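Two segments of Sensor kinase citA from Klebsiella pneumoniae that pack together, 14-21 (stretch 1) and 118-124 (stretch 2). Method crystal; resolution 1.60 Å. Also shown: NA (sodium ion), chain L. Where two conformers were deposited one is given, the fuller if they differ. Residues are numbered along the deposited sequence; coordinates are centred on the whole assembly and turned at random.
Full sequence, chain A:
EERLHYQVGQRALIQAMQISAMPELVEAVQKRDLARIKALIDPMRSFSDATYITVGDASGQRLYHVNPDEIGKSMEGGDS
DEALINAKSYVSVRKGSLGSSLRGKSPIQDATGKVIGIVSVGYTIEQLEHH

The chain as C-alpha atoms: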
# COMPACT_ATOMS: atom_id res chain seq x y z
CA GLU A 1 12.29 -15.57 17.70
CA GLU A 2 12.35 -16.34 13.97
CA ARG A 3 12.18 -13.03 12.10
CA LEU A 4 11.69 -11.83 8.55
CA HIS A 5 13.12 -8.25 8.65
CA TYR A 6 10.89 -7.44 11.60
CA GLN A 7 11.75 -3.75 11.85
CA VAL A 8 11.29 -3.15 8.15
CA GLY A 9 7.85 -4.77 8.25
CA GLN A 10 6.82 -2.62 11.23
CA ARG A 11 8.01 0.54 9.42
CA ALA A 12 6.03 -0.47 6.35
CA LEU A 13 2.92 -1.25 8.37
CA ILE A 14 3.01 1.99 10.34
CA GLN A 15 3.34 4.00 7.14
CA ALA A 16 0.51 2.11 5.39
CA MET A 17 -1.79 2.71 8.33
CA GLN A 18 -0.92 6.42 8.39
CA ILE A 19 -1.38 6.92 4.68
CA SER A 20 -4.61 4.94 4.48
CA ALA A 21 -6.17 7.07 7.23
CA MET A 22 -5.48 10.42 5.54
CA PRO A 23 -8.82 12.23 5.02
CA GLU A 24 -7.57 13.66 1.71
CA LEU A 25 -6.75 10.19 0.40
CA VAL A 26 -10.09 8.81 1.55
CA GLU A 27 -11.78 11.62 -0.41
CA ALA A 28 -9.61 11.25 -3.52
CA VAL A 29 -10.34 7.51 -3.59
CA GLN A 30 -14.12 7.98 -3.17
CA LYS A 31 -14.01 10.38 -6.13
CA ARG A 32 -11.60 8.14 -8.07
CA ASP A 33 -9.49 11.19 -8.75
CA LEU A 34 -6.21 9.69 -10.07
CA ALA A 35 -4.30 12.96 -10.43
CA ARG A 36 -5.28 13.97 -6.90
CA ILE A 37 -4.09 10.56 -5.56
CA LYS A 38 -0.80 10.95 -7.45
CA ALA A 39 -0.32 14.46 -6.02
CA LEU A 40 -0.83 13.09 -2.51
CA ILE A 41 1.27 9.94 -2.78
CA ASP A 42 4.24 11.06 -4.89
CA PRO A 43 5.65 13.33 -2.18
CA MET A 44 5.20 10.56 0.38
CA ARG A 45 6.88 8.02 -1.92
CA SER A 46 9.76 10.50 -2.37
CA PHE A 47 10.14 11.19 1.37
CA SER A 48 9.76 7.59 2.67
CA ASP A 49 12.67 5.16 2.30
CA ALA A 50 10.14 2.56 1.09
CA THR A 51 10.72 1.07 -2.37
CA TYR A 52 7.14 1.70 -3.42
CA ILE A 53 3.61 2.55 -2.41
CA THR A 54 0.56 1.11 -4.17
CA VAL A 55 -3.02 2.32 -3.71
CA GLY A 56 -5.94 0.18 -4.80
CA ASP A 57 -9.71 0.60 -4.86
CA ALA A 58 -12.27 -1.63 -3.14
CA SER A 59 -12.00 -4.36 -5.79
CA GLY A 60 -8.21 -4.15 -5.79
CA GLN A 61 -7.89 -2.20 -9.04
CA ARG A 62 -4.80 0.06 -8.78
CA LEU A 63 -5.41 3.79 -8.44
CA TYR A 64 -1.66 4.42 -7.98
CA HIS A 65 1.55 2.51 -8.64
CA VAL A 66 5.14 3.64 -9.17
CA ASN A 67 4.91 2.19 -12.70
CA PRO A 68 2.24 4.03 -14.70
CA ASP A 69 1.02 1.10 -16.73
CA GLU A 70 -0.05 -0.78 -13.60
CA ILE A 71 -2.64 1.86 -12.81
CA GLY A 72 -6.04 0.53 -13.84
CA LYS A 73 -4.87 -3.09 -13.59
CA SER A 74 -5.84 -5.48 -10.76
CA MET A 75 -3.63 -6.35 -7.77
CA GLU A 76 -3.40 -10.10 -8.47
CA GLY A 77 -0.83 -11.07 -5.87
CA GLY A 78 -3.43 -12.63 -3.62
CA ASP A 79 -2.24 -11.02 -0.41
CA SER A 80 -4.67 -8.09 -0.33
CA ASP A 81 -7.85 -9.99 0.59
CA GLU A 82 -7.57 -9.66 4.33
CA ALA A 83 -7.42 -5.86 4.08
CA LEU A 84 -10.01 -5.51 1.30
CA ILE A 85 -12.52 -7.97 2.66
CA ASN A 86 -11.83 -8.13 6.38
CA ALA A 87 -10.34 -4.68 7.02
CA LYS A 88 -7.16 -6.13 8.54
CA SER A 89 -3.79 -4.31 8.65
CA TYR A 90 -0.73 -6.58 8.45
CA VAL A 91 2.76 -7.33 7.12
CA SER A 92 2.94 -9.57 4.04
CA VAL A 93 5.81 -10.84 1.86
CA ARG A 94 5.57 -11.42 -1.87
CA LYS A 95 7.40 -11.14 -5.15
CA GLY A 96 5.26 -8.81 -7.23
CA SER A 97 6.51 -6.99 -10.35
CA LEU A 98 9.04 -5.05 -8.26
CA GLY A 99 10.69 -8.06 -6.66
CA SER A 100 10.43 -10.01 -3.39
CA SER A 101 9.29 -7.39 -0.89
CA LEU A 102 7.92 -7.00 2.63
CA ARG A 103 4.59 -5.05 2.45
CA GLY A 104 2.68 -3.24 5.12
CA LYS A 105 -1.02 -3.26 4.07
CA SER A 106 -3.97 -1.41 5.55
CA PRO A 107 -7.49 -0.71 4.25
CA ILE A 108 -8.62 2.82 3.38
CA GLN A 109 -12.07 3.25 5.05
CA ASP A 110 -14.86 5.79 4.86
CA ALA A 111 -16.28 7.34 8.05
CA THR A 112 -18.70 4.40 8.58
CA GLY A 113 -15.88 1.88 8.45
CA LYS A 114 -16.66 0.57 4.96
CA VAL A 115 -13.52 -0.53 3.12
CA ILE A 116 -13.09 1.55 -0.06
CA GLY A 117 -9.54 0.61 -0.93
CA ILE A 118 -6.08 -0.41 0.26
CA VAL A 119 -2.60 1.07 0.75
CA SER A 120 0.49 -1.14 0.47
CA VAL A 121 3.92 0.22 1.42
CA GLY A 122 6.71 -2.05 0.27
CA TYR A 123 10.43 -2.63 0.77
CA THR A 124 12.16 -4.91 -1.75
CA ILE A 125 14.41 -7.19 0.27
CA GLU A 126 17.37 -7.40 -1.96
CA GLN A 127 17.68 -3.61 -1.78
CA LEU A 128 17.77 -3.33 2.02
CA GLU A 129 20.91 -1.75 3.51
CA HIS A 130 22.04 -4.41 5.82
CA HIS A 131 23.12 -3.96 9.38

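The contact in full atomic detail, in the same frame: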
# COMPACT_ATOMS: atom_id res chain seq x y z
N ILE A 14 3.34 0.71 9.73
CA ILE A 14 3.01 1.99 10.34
C ILE A 14 2.70 3.00 9.26
O ILE A 14 1.70 3.70 9.35
CB ILE A 14 4.17 2.52 11.24
CG1 ILE A 14 4.20 1.72 12.54
CG2 ILE A 14 3.99 4.03 11.52
CD1 ILE A 14 2.93 1.85 13.38
N GLN A 15 3.53 3.05 8.24
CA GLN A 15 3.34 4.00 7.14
C GLN A 15 2.05 3.71 6.36
O GLN A 15 1.33 4.64 5.97
CB GLN A 15 4.52 3.97 6.18
CG GLN A 15 5.76 4.61 6.82
CD GLN A 15 6.97 4.42 5.94
OE1 GLN A 15 7.32 5.31 5.16
NE2 GLN A 15 7.62 3.26 6.02
N ALA A 16 1.73 2.42 6.15
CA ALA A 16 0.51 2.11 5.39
C ALA A 16 -0.73 2.52 6.18
O ALA A 16 -1.72 2.96 5.60
CB ALA A 16 0.45 0.61 5.08
N MET A 17 -0.67 2.31 7.48
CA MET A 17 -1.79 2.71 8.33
C MET A 17 -1.96 4.23 8.29
O MET A 17 -3.08 4.72 8.14
CB MET A 17 -1.56 2.19 9.75
CG MET A 17 -1.70 0.69 9.81
SD MET A 17 -1.42 0.04 11.43
CE MET A 17 -2.82 0.72 12.28
N GLN A 18 -0.86 4.96 8.40
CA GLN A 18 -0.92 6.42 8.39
C GLN A 18 -1.45 6.95 7.08
O GLN A 18 -2.32 7.83 7.06
CB GLN A 18 0.48 7.00 8.64
CG GLN A 18 0.92 6.80 10.04
CD GLN A 18 2.33 7.27 10.27
OE1 GLN A 18 3.24 6.93 9.51
NE2 GLN A 18 2.53 8.03 11.32
N ILE A 19 -0.95 6.42 5.97
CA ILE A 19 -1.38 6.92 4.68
C ILE A 19 -2.83 6.58 4.43
O ILE A 19 -3.62 7.44 3.96
CB ILE A 19 -0.51 6.32 3.55
CG1 ILE A 19 0.93 6.81 3.71
CG2 ILE A 19 -1.09 6.67 2.19
CD1 ILE A 19 1.89 6.16 2.75
N SER A 20 -3.23 5.35 4.77
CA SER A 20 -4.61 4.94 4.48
C SER A 20 -5.66 5.72 5.26
O SER A 20 -6.82 5.76 4.86
CB SER A 20 -4.82 3.43 4.73
OG SER A 20 -4.68 3.12 6.11
N ALA A 21 -5.25 6.31 6.37
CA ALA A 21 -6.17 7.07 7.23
C ALA A 21 -6.24 8.55 6.87
O ALA A 21 -7.04 9.29 7.48
CB ALA A 21 -5.73 6.92 8.69
N ILE A 118 -7.21 0.15 -0.49
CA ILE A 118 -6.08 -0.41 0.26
C ILE A 118 -4.80 0.38 -0.04
O ILE A 118 -4.60 0.91 -1.13
CB ILE A 118 -5.88 -1.90 -0.16
CG1 ILE A 118 -4.72 -2.56 0.61
CG2 ILE A 118 -5.65 -2.00 -1.70
CD1 ILE A 118 -4.62 -4.11 0.33
N VAL A 119 -3.92 0.46 0.95
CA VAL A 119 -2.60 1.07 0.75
C VAL A 119 -1.58 -0.02 1.10
O VAL A 119 -1.74 -0.73 2.09
CB VAL A 119 -2.34 2.25 1.71
CG1 VAL A 119 -0.87 2.72 1.60
CG2 VAL A 119 -3.30 3.41 1.36
N SER A 120 -0.57 -0.15 0.24
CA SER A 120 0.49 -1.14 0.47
C SER A 120 1.81 -0.37 0.37
O SER A 120 2.07 0.27 -0.65
CB SER A 120 0.45 -2.22 -0.63
OG SER A 120 1.54 -3.14 -0.46
N VAL A 121 2.61 -0.44 1.43
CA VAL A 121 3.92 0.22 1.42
C VAL A 121 4.92 -0.93 1.39
O VAL A 121 4.91 -1.79 2.26
CB VAL A 121 4.10 1.08 2.68
CG1 VAL A 121 5.53 1.57 2.78
CG2 VAL A 121 3.08 2.25 2.65
N GLY A 122 5.80 -0.92 0.41
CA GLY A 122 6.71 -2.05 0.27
C GLY A 122 8.19 -1.74 0.24
O GLY A 122 8.61 -0.67 -0.21
N TYR A 123 8.96 -2.71 0.74
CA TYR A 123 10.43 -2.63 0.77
C TYR A 123 10.98 -3.88 0.08
O TYR A 123 10.79 -4.99 0.56
CB TYR A 123 10.97 -2.61 2.20
CG TYR A 123 10.73 -1.31 2.93
CD1 TYR A 123 9.47 -0.99 3.44
CD2 TYR A 123 11.77 -0.41 3.14
CE1 TYR A 123 9.25 0.21 4.15
CE2 TYR A 123 11.58 0.80 3.84
CZ TYR A 123 10.30 1.09 4.34
OH TYR A 123 10.12 2.28 4.98
N THR A 124 11.63 -3.73 -1.07
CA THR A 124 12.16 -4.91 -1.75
C THR A 124 13.42 -5.37 -0.99
O THR A 124 14.38 -4.62 -0.82
CB THR A 124 12.48 -4.59 -3.22
OG1 THR A 124 11.25 -4.35 -3.89
CG2 THR A 124 13.25 -5.77 -3.89
NA NA L . -6.17 1.79 7.46
O HOH W 1 -5.23 3.12 9.18
O HOH W 2 -7.06 0.28 9.25
O HOH W 3 -8.28 3.00 7.95

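A helix lies across one face of a strand here, and the two run nearly antiparallel: the N-to-C directions of helix 14-20 and strand 118-124 differ by 149°, and their axes come within 7.4 Å. That is a close approach for a helix on a sheet strand, and a small residue sits where the backbones draw together, with Ala16 CA 5.6 Å from Val121 CA. The strand follows the usual alternation. Val119 and Val121 point toward the helix, while Ile118 and Ser120 point away from it. The helix answers with its own periodicity: Gln15, Ala16, Ile19 and Ser20 face the strand, and Ile14, Met17 and Gln18 make no contact with it.

Gln15 combines apolar packing with the one hydrogen bond that crosses the interface. Near the backbone, its CB lies 4.2 Å from Val121 CG2. Farther out, the extended chain (chi1 m, chi2 t) brings its amide to the phenol of Tyr123, and Gln15 NE2 donates to Tyr123 OH at 2.9 Å with an N-H...O angle of 155°. The tyrosine leaves its strand sideways, but its length carries the hydroxyl back to the helix, so that the amide nitrogen meets the ring at its edge, near the ring plane.

Ala16 fits between the two valines. Its CB is 3.9 Å from Val121 CG2 and 4.3 Å from Val119 CG1, and the same CB stands 3.9 Å from Val119 O, so the methyl rests against strand backbone as well as side chains.

One turn later, Ile19 also spans both valines, now with a larger side chain. Its CG2 packs on Val119 CG1 at 4.0 Å, while its CD1 reaches Val121 CG2 at 4.1 Å. The extended rotamer, chi1 m and chi2 t, spreads these two methyls toward successive inward-facing positions of the strand. The helix is held in shape by i to i+4 bonds such as Ile19 N to Gln15 O, 2.9 Å.

Ser20 closes the contact with a divided role. Its CB packs against Val119 CG2 at 3.7 Å, and its hydroxyl is used elsewhere: Ser20 OG binds the sodium ion at 2.4 Å, in a shell completed by three waters and two atoms elsewhere in the structure. Water 1 of that shell donates to Met17 O at 2.9 Å, tying the ion to the helix a second time.

The design reads simply: paired valines, a small residue at the close approach, a branched one beside it, and polar groups at the ends.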